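Local coordinates for alpha-catenin-like protein hmp-1 (Caenorhabditis elegans, PDB 5XA5), which binds beta-catenin and actin filaments at cadherin-based cell junctions and is required for the cell migration and shape changes of embryonic body enclosure and elongation, at residues 152-155 and 156-159; 242-245 and 246-250; 184-187 and 188-191; 168-171 and 172-176. One frame throughout, in Å; residues are numbered along the deposited sequence.

Interaction 1: 152-155 and 156-159; sequences KVDE and VRET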
loop_
_atom_site.group_PDB
_atom_site.type_symbol
_atom_site.label_atom_id
_atom_site.label_comp_id
_atom_site.label_asym_id
_atom_site.label_seq_id
_atom_site.Cartn_x
_atom_site.Cartn_y
_atom_site.Cartn_z
ATOM N N LYS A 152 1.192 -13.573 0.282
ATOM C CA LYS A 152 0.025 -14.460 0.299
ATOM C C LYS A 152 0.001 -15.367 -0.935
ATOM O O LYS A 152 -0.314 -16.559 -0.828
ATOM C CB LYS A 152 -1.277 -13.655 0.373
ATOM C CG LYS A 152 -2.500 -14.512 0.558
ATOM C CD LYS A 152 -2.451 -15.184 1.923
ATOM C CE LYS A 152 -3.734 -15.934 2.229
ATOM N NZ LYS A 152 -3.910 -16.104 3.705
ATOM N N VAL A 153 0.342 -14.809 -2.098
ATOM C CA VAL A 153 0.522 -15.623 -3.312
ATOM C C VAL A 153 1.561 -16.718 -3.087
ATOM O O VAL A 153 1.363 -17.867 -3.503
ATOM C CB VAL A 153 0.961 -14.747 -4.508
ATOM C CG1 VAL A 153 1.229 -15.595 -5.779
ATOM C CG2 VAL A 153 -0.083 -13.690 -4.780
ATOM N N ASP A 154 2.669 -16.377 -2.435
ATOM C CA ASP A 154 3.722 -17.352 -2.165
ATOM C C ASP A 154 3.237 -18.474 -1.252
ATOM O O ASP A 154 3.656 -19.625 -1.369
ATOM C CB ASP A 154 4.926 -16.674 -1.502
ATOM C CG ASP A 154 5.650 -15.712 -2.422
ATOM O OD1 ASP A 154 5.545 -15.853 -3.659
ATOM O OD2 ASP A 154 6.343 -14.814 -1.899
ATOM N N GLU A 155 2.383 -18.113 -0.301
ATOM C CA GLU A 155 1.838 -19.095 0.628
ATOM C C GLU A 155 0.957 -20.082 -0.136
ATOM O O GLU A 155 1.051 -21.289 0.076
ATOM C CB GLU A 155 1.030 -18.389 1.732
ATOM C CG GLU A 155 0.483 -19.320 2.800
ATOM C CD GLU A 155 -0.417 -18.588 3.783
ATOM O OE1 GLU A 155 -1.336 -17.880 3.327
ATOM O OE2 GLU A 155 -0.199 -18.713 5.006
ATOM N N VAL A 156 0.106 -19.561 -1.020
ATOM C CA VAL A 156 -0.734 -20.415 -1.876
ATOM C C VAL A 156 0.160 -21.301 -2.741
ATOM O O VAL A 156 -0.069 -22.502 -2.893
ATOM C CB VAL A 156 -1.667 -19.584 -2.756
ATOM C CG1 VAL A 156 -2.342 -20.437 -3.820
ATOM C CG2 VAL A 156 -2.710 -18.917 -1.877
ATOM N N ARG A 157 1.215 -20.716 -3.296
ATOM C CA ARG A 157 2.125 -21.482 -4.147
ATOM C C ARG A 157 2.749 -22.661 -3.401
ATOM O O ARG A 157 2.853 -23.760 -3.942
ATOM C CB ARG A 157 3.217 -20.556 -4.696
ATOM C CG ARG A 157 4.235 -21.209 -5.606
ATOM C CD ARG A 157 5.333 -20.203 -5.948
ATOM N NE ARG A 157 4.874 -19.227 -6.947
ATOM C CZ ARG A 157 4.754 -17.919 -6.756
ATOM N NH1 ARG A 157 5.057 -17.358 -5.587
ATOM N NH2 ARG A 157 4.328 -17.166 -7.757
ATOM N N GLU A 158 3.153 -22.441 -2.150
ATOM C CA GLU A 158 3.792 -23.504 -1.376
ATOM C C GLU A 158 2.807 -24.592 -0.964
ATOM O O GLU A 158 3.128 -25.788 -0.986
ATOM C CB GLU A 158 4.489 -22.908 -0.144
ATOM C CG GLU A 158 5.035 -23.941 0.827
ATOM C CD GLU A 158 6.069 -24.906 0.194
ATOM O OE1 GLU A 158 6.695 -24.516 -0.818
ATOM O OE2 GLU A 158 6.291 -26.020 0.726
ATOM N N THR A 159 1.610 -24.190 -0.569
ATOM C CA THR A 159 0.601 -25.184 -0.251
ATOM C C THR A 159 0.276 -26.041 -1.470
ATOM O O THR A 159 0.187 -27.268 -1.354
ATOM C CB THR A 159 -0.666 -24.509 0.307
ATOM O OG1 THR A 159 -0.308 -23.748 1.468
ATOM C CG2 THR A 159 -1.697 -25.567 0.701
#
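Four successive i to i+4 hydrogen bonds join residues 152-155 to 156-159 within helix 117-165, from V156 N to K152 O (3.0 Å), R157 N to V153 O, E158 N to D154 O and T159 N to E155 O. The principal side-chain link is the i to i+3 salt bridge of D154 and R157. These two lie alongside each other and point the same way, and D154 OD1 approaches R157 NH1 at the edge of the guanidinium, at an unusually short 2.5 Å. OD1 alone makes the bridge, and the carboxylate and guanidinium planes are 48° apart. R157 starts extended and bends at chi3 (-76°), which brings its head back toward the preceding turn: V153 O lies over one guanidinium face, and NH2 stands 4.0 Å from V153 CG1. That NH2 also binds E255 and N252 of helix 234-258, giving the arginine partners on two helices. V156 sends CG2 to within 3.5 Å of K152 O. On another side, K152 NZ makes only a weak bond to E155 OE1 (3.2 Å), its stronger partner being E185 of helix 169-196, while T159 OG1 is bonded to Q182 of that same helix. Helix 117-165 belongs to an alpha-helical bundle of this vinculin/alpha-catenin family protein; V153 and V156 are buried in it, and the D154-R157 pair sits at its edge.

Interaction 2: 242-245 and 246-250; sequences YTAD and EMHSA
A local contact between successive turns of helix 234-258, the pairing of residues 242-245 with 246-250 has one side in the helical bundle and the other at the surface. At the margin of the bundle Y242, facing outward, and E246, which also touches T216 of helix 200-229, cross at a slant. E246 OE2 lies 3.3 Å from Y242 CE2, E246 CD is equally near that carbon, and the ring and carboxylate planes differ by 49°. Y242 has CG anti to its own N (chi1 176°), which carries the phenol to the flank where the extended glutamate chain arrives. If E246 were exchanged for an alanine, the ring of Y242 would probably lose its main neighbour on the next turn and become freer to swing. Further along, D245 O accepts two bonds, from S249 N at 3.0 Å and from S249 OG at 3.1 Å, the donors reaching it from opposite faces of the carbonyl plane; S249 also has a second conformer. Toward the interior, the M247 side chain packs on A160 and V156 of helix 117-165, its CE methyl against V156, and on L213 and T216, while T243 OG1, in the conformer described, is bonded to S223. The chemistry is thus divided: mostly apolar packing, with the T243-S223 hydrogen bond, inside; an aromatic-carboxylate approach and a carbonyl that accepts two hydrogen bonds, with no salt bridge across the turn, farther out.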
loop_
_atom_site.group_PDB
_atom_site.type_symbol
_atom_site.label_atom_id
_atom_site.label_comp_id
_atom_site.label_asym_id
_atom_site.label_seq_id
_atom_site.Cartn_x
_atom_site.Cartn_y
_atom_site.Cartn_z
ATOM N N TYR A 242 -0.283 -31.020 -16.306
ATOM C CA TYR A 242 -0.829 -29.918 -17.083
ATOM C C TYR A 242 -1.513 -28.905 -16.194
ATOM O O TYR A 242 -1.307 -27.692 -16.344
ATOM C CB TYR A 242 -1.799 -30.462 -18.135
ATOM C CG TYR A 242 -2.497 -29.400 -18.942
ATOM C CD1 TYR A 242 -1.938 -28.928 -20.120
ATOM C CD2 TYR A 242 -3.721 -28.882 -18.539
ATOM C CE1 TYR A 242 -2.567 -27.959 -20.869
ATOM C CE2 TYR A 242 -4.360 -27.913 -19.283
ATOM C CZ TYR A 242 -3.779 -27.455 -20.444
ATOM O OH TYR A 242 -4.418 -26.490 -21.184
ATOM N N THR A 243 -2.325 -29.379 -15.254
ATOM C CA THR A 243 -3.026 -28.488 -14.344
ATOM C C THR A 243 -2.039 -27.814 -13.391
ATOM O O THR A 243 -2.217 -26.666 -13.013
ATOM C CB THR A 243 -4.131 -29.243 -13.563
ATOM O OG1 THR A 243 -3.555 -30.280 -12.757
ATOM C CG2 THR A 243 -5.107 -29.865 -14.546
ATOM N N ALA A 244 -0.984 -28.527 -13.016
ATOM C CA ALA A 244 0.071 -27.908 -12.210
ATOM C C ALA A 244 0.703 -26.726 -12.960
ATOM O O ALA A 244 0.929 -25.666 -12.372
ATOM C CB ALA A 244 1.133 -28.919 -11.843
ATOM N N ASP A 245 0.995 -26.912 -14.250
ATOM C CA ASP A 245 1.580 -25.835 -15.048
ATOM C C ASP A 245 0.644 -24.640 -15.107
ATOM O O ASP A 245 1.085 -23.487 -15.004
ATOM C CB ASP A 245 1.903 -26.310 -16.475
ATOM C CG ASP A 245 3.090 -27.247 -16.524
ATOM O OD1 ASP A 245 3.838 -27.304 -15.525
ATOM O OD2 ASP A 245 3.284 -27.912 -17.570
ATOM N N GLU A 246 -0.650 -24.916 -15.261
ATOM C CA GLU A 246 -1.650 -23.862 -15.310
ATOM C C GLU A 246 -1.702 -23.106 -13.988
ATOM O O GLU A 246 -1.846 -21.895 -13.975
ATOM C CB GLU A 246 -3.031 -24.432 -15.622
ATOM C CG GLU A 246 -3.244 -24.802 -17.076
ATOM C CD GLU A 246 -4.659 -25.277 -17.337
ATOM O OE1 GLU A 246 -5.192 -26.032 -16.496
ATOM O OE2 GLU A 246 -5.238 -24.893 -18.374
ATOM N N MET A 247 -1.590 -23.845 -12.888
ATOM C CA MET A 247 -1.590 -23.262 -11.549
ATOM C C MET A 247 -0.406 -22.323 -11.377
ATOM O O MET A 247 -0.546 -21.179 -10.921
ATOM C CB MET A 247 -1.545 -24.376 -10.500
ATOM C CG MET A 247 -1.571 -23.901 -9.071
ATOM S SD MET A 247 -3.276 -23.642 -8.557
ATOM C CE MET A 247 -3.027 -23.211 -6.826
ATOM N N HIS A 248 0.766 -22.821 -11.748
ATOM C CA HIS A 248 1.982 -22.037 -11.604
ATOM C C HIS A 248 1.928 -20.770 -12.445
ATOM O O HIS A 248 2.325 -19.697 -11.972
ATOM C CB HIS A 248 3.200 -22.882 -11.965
ATOM C CG HIS A 248 3.480 -23.969 -10.977
ATOM N ND1 HIS A 248 3.935 -25.215 -11.352
ATOM C CD2 HIS A 248 3.363 -24.001 -9.629
ATOM C CE1 HIS A 248 4.087 -25.967 -10.277
ATOM N NE2 HIS A 248 3.749 -25.252 -9.217
ATOM N N SER A 249 1.406 -20.870 -13.663
ATOM C CA SER A 249 1.261 -19.700 -14.519
ATOM C C SER A 249 0.338 -18.643 -13.926
ATOM O O SER A 249 0.632 -17.459 -13.993
ATOM C CB SER A 249 0.754 -20.118 -15.896
ATOM O OG SER A 249 1.741 -20.884 -16.555
ATOM N N ALA A 250 -0.778 -19.067 -13.339
ATOM C CA ALA A 250 -1.701 -18.108 -12.736
ATOM C C ALA A 250 -1.060 -17.374 -11.562
ATOM O O ALA A 250 -1.233 -16.162 -11.398
ATOM C CB ALA A 250 -2.976 -18.798 -12.276
#

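Interaction 3: 184-187 and 188-191; sequences EELD and ITVR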
loop_
_atom_site.group_PDB
_atom_site.type_symbol
_atom_site.label_atom_id
_atom_site.label_comp_id
_atom_site.label_asym_id
_atom_site.label_seq_id
_atom_site.Cartn_x
_atom_site.Cartn_y
_atom_site.Cartn_z
ATOM N N GLU A 184 -9.314 -18.317 -0.869
ATOM C CA GLU A 184 -10.420 -17.415 -0.563
ATOM C C GLU A 184 -9.934 -16.082 0.019
ATOM O O GLU A 184 -10.434 -15.028 -0.375
ATOM C CB GLU A 184 -11.407 -18.076 0.402
ATOM C CG GLU A 184 -12.294 -19.136 -0.229
ATOM C CD GLU A 184 -13.400 -18.565 -1.104
ATOM O OE1 GLU A 184 -13.670 -17.344 -1.039
ATOM O OE2 GLU A 184 -14.016 -19.358 -1.847
ATOM N N GLU A 185 -8.968 -16.146 0.936
ATOM C CA GLU A 185 -8.338 -14.961 1.526
ATOM C C GLU A 185 -7.653 -14.116 0.454
ATOM O O GLU A 185 -7.812 -12.894 0.398
ATOM C CB GLU A 185 -7.313 -15.376 2.589
ATOM C CG GLU A 185 -7.767 -15.304 4.029
ATOM C CD GLU A 185 -7.055 -16.316 4.922
ATOM O OE1 GLU A 185 -6.151 -17.029 4.427
ATOM O OE2 GLU A 185 -7.394 -16.397 6.124
ATOM N N LEU A 186 -6.880 -14.776 -0.400
ATOM C CA LEU A 186 -6.157 -14.082 -1.460
ATOM C C LEU A 186 -7.131 -13.443 -2.427
ATOM O O LEU A 186 -6.918 -12.327 -2.883
ATOM C CB LEU A 186 -5.237 -15.050 -2.203
ATOM C CG LEU A 186 -4.381 -14.510 -3.348
ATOM C CD1 LEU A 186 -3.376 -13.453 -2.868
ATOM C CD2 LEU A 186 -3.657 -15.640 -4.081
ATOM N N ASP A 187 -8.204 -14.162 -2.738
ATOM C CA ASP A 187 -9.193 -13.679 -3.698
ATOM C C ASP A 187 -9.788 -12.348 -3.252
ATOM O O ASP A 187 -9.937 -11.432 -4.060
ATOM C CB ASP A 187 -10.299 -14.723 -3.879
ATOM C CG ASP A 187 -11.241 -14.386 -5.006
ATOM O OD1 ASP A 187 -10.989 -14.844 -6.141
ATOM O OD2 ASP A 187 -12.229 -13.663 -4.763
ATOM N N ILE A 188 -10.103 -12.232 -1.965
ATOM C CA ILE A 188 -10.653 -10.987 -1.429
ATOM C C ILE A 188 -9.685 -9.824 -1.606
ATOM O O ILE A 188 -10.071 -8.761 -2.092
ATOM C CB ILE A 188 -10.997 -11.112 0.069
ATOM C CG1 ILE A 188 -12.094 -12.152 0.278
ATOM C CG2 ILE A 188 -11.426 -9.761 0.641
ATOM C CD1 ILE A 188 -12.225 -12.628 1.706
ATOM N N THR A 189 -8.419 -10.023 -1.242
ATOM C CA THR A 189 -7.444 -8.940 -1.286
ATOM C C THR A 189 -7.116 -8.566 -2.729
ATOM O O THR A 189 -6.909 -7.391 -3.054
ATOM C CB THR A 189 -6.152 -9.310 -0.538
ATOM O OG1 THR A 189 -5.406 -10.248 -1.310
ATOM C CG2 THR A 189 -6.482 -9.921 0.811
ATOM N N VAL A 190 -7.083 -9.560 -3.613
ATOM C CA VAL A 190 -6.797 -9.270 -5.014
ATOM C C VAL A 190 -7.934 -8.507 -5.700
ATOM O O VAL A 190 -7.687 -7.603 -6.502
ATOM C CB VAL A 190 -6.492 -10.574 -5.777
ATOM C CG1 VAL A 190 -6.564 -10.361 -7.274
ATOM C CG2 VAL A 190 -5.136 -11.058 -5.361
ATOM N N ARG A 191 -9.178 -8.870 -5.404
ATOM C CA ARG A 191 -10.320 -8.134 -5.953
ATOM C C ARG A 191 -10.293 -6.679 -5.509
ATOM O O ARG A 191 -10.588 -5.768 -6.300
ATOM C CB ARG A 191 -11.629 -8.796 -5.530
ATOM C CG ARG A 191 -12.003 -9.998 -6.363
ATOM C CD ARG A 191 -13.221 -10.698 -5.796
ATOM N NE ARG A 191 -13.611 -11.844 -6.611
ATOM C CZ ARG A 191 -14.837 -12.032 -7.089
ATOM N NH1 ARG A 191 -15.791 -11.148 -6.829
ATOM N NH2 ARG A 191 -15.110 -13.100 -7.826
#
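D187 reaches R191 one turn further along helix 169-196, its carboxylate divided between two arginines. From CB, which lies beside the next amide, CG stands anti to the backbone N (chi1 -171°), directing the carboxylate along the helix toward R191 and placing CG 3.8 Å from R191 NE. At the tip, OD2 meets R191 NE at 2.9 Å in a salt bridge and R191 CD at 3.3 Å, the carboxylate and guanidinium planes being 44° apart. OD1 turns instead to R210 of helix 200-229, a second salt bridge, so this buried carboxylate lies between two arginines whose guanidinium groups approach each other. Replacement of D187 by an asparagine is likely to leave R191 and R210 close together without the negative charge that offsets both. On another flank L186 O accepts V190 N at 2.9 Å and T189 OG1 at 3.0 Å, the hydroxyl coming in at a C=O...OG1 angle of 121°; T189 has a second conformer. Beside it, L186 CD1 packs on V190 CG2 at 3.9 Å. Both the i to i+4 salt bridge and the L186-V190 packing thus lie on helix 169-196 of this helical bundle, the first linked to helix 200-229 through R210.

Interaction 4: 168-171 and 172-176; sequences TKIK and VDDLY
V172 N donates to T168 O at 3.1 Å, the opening turn of helix 169-196, and the tight part of the contact is gathered round this bond. T168 occupies the N-cap position: its OG1 accepts K171 N at 3.0 Å, satisfying an amide that has no helical carbonyl before it, although this side chain has a second conformer. V172, buried, has CG2 beside its own backbone N and so brings that methyl back against T168 O, 3.4 Å away. One turn on, L175 likewise brings its CG to 3.3 Å from K171 O. Backbone bonds from D173 N to K169 O and from L175 N to K171 O continue the i to i+4 pattern.

The solvent side is looser and partly hydrated. I170 and D174 run side by side, pointing the same way, with I170 CG2 3.7 Å from D174 OD2. I170 O already takes D174 N at 3.0 Å; a water donates to that carbonyl and also to D174 OD1 at 2.6 Å, bridging the backbone of one turn to the acid of the next. K171 pairs with D167 just before the helix. K169 NZ and D173 OD2 stay 5.1 Å apart, opposite charges that do not touch.

D173 turns instead to helix 200-229, where Y221 and R225 hold its carboxylate. Within the bundle, V172 and L175 face M163 of helix 117-165; V172 also lies on Y221 and T224 of helix 200-229, and Y176 stacks on Y221 there.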
loop_
_atom_site.group_PDB
_atom_site.type_symbol
_atom_site.label_atom_id
_atom_site.label_comp_id
_atom_site.label_asym_id
_atom_site.label_seq_id
_atom_site.Cartn_x
_atom_site.Cartn_y
_atom_site.Cartn_z
ATOM N N THR A 168 -0.163 -39.367 -0.130
ATOM C CA THR A 168 -1.340 -40.059 0.393
ATOM C C THR A 168 -2.608 -39.268 0.105
ATOM O O THR A 168 -2.567 -38.035 0.032
ATOM C CB THR A 168 -1.246 -40.300 1.913
ATOM O OG1 THR A 168 -1.451 -39.069 2.622
ATOM C CG2 THR A 168 0.124 -40.887 2.286
ATOM N N LYS A 169 -3.727 -39.973 -0.019
ATOM C CA LYS A 169 -5.013 -39.333 -0.253
ATOM C C LYS A 169 -5.379 -38.383 0.895
ATOM O O LYS A 169 -5.861 -37.272 0.662
ATOM C CB LYS A 169 -6.106 -40.384 -0.425
ATOM C CG LYS A 169 -7.345 -39.875 -1.132
ATOM C CD LYS A 169 -8.520 -40.809 -0.909
ATOM C CE LYS A 169 -8.784 -40.991 0.577
ATOM N NZ LYS A 169 -10.136 -41.551 0.851
ATOM N N ILE A 170 -5.134 -38.820 2.126
ATOM C CA ILE A 170 -5.430 -38.010 3.312
ATOM C C ILE A 170 -4.630 -36.697 3.322
ATOM O O ILE A 170 -5.160 -35.630 3.688
ATOM C CB ILE A 170 -5.152 -38.813 4.599
ATOM C CG1 ILE A 170 -6.189 -39.931 4.742
ATOM C CG2 ILE A 170 -5.201 -37.924 5.824
ATOM C CD1 ILE A 170 -5.978 -40.806 5.953
ATOM N N LYS A 171 -3.373 -36.752 2.893
ATOM C CA LYS A 171 -2.585 -35.522 2.784
ATOM C C LYS A 171 -3.142 -34.599 1.704
ATOM O O LYS A 171 -3.187 -33.389 1.894
ATOM C CB LYS A 171 -1.111 -35.826 2.482
ATOM C CG LYS A 171 -0.274 -36.121 3.713
ATOM C CD LYS A 171 1.138 -36.525 3.315
ATOM C CE LYS A 171 1.875 -37.223 4.447
ATOM N NZ LYS A 171 3.212 -37.693 3.987
ATOM N N VAL A 172 -3.555 -35.158 0.566
ATOM C CA VAL A 172 -4.076 -34.325 -0.510
ATOM C C VAL A 172 -5.342 -33.588 -0.052
ATOM O O VAL A 172 -5.504 -32.388 -0.285
ATOM C CB VAL A 172 -4.377 -35.150 -1.778
ATOM C CG1 VAL A 172 -5.090 -34.260 -2.802
ATOM C CG2 VAL A 172 -3.070 -35.731 -2.365
ATOM N N ASP A 173 -6.230 -34.300 0.622
ATOM C CA ASP A 173 -7.439 -33.645 1.152
ATOM C C ASP A 173 -7.134 -32.581 2.199
ATOM O O ASP A 173 -7.734 -31.508 2.190
ATOM C CB ASP A 173 -8.379 -34.683 1.758
ATOM C CG ASP A 173 -9.146 -35.457 0.713
ATOM O OD1 ASP A 173 -9.139 -35.056 -0.469
ATOM O OD2 ASP A 173 -9.772 -36.474 1.080
ATOM N N ASP A 174 -6.209 -32.875 3.112
ATOM C CA ASP A 174 -5.881 -31.913 4.168
ATOM C C ASP A 174 -5.211 -30.676 3.592
ATOM O O ASP A 174 -5.493 -29.551 4.004
ATOM C CB ASP A 174 -4.981 -32.543 5.229
ATOM C CG ASP A 174 -5.713 -33.560 6.088
ATOM O OD1 ASP A 174 -6.962 -33.513 6.131
ATOM O OD2 ASP A 174 -5.036 -34.391 6.733
ATOM N N LEU A 175 -4.313 -30.877 2.635
ATOM C CA LEU A 175 -3.676 -29.730 2.004
ATOM C C LEU A 175 -4.687 -28.935 1.178
ATOM O O LEU A 175 -4.622 -27.720 1.166
ATOM C CB LEU A 175 -2.493 -30.170 1.136
ATOM C CG LEU A 175 -1.299 -30.627 1.982
ATOM C CD1 LEU A 175 -0.333 -31.408 1.098
ATOM C CD2 LEU A 175 -0.598 -29.427 2.605
ATOM N N TYR A 176 -5.637 -29.598 0.523
ATOM C CA TYR A 176 -6.596 -28.822 -0.246
ATOM C C TYR A 176 -7.524 -28.078 0.713
ATOM O O TYR A 176 -7.934 -26.961 0.416
ATOM C CB TYR A 176 -7.404 -29.680 -1.239
ATOM C CG TYR A 176 -8.231 -28.805 -2.174
ATOM C CD1 TYR A 176 -7.615 -27.821 -2.941
ATOM C CD2 TYR A 176 -9.614 -28.961 -2.289
ATOM C CE1 TYR A 176 -8.344 -26.998 -3.781
ATOM C CE2 TYR A 176 -10.361 -28.138 -3.153
ATOM C CZ TYR A 176 -9.711 -27.165 -3.890
ATOM O OH TYR A 176 -10.424 -26.331 -4.737
HETATM O O HOH W 1 -7.946 -35.748 5.155
#

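Overall arrangement
Along the chain the order is interaction 1, 4, 3 and then 2, on three of the four helices from 117-165 to 234-258 that form the second bundle of this vinculin-family N-terminal region. Interaction 1, on helix 117-165, is in the middle: it touches all three others, with centres 13 Å from those of interactions 2 and 3 and 16 Å from that of interaction 4. Interactions 3 and 4 share helix 169-196, yet their centres are 23 Å apart and they do not touch. The K152-E185 salt bridge and L186 join helix 117-165 to 169-196, L175 O meets T159, and M247 on V156 joins it to 234-258, so interaction 1 ties the other three together.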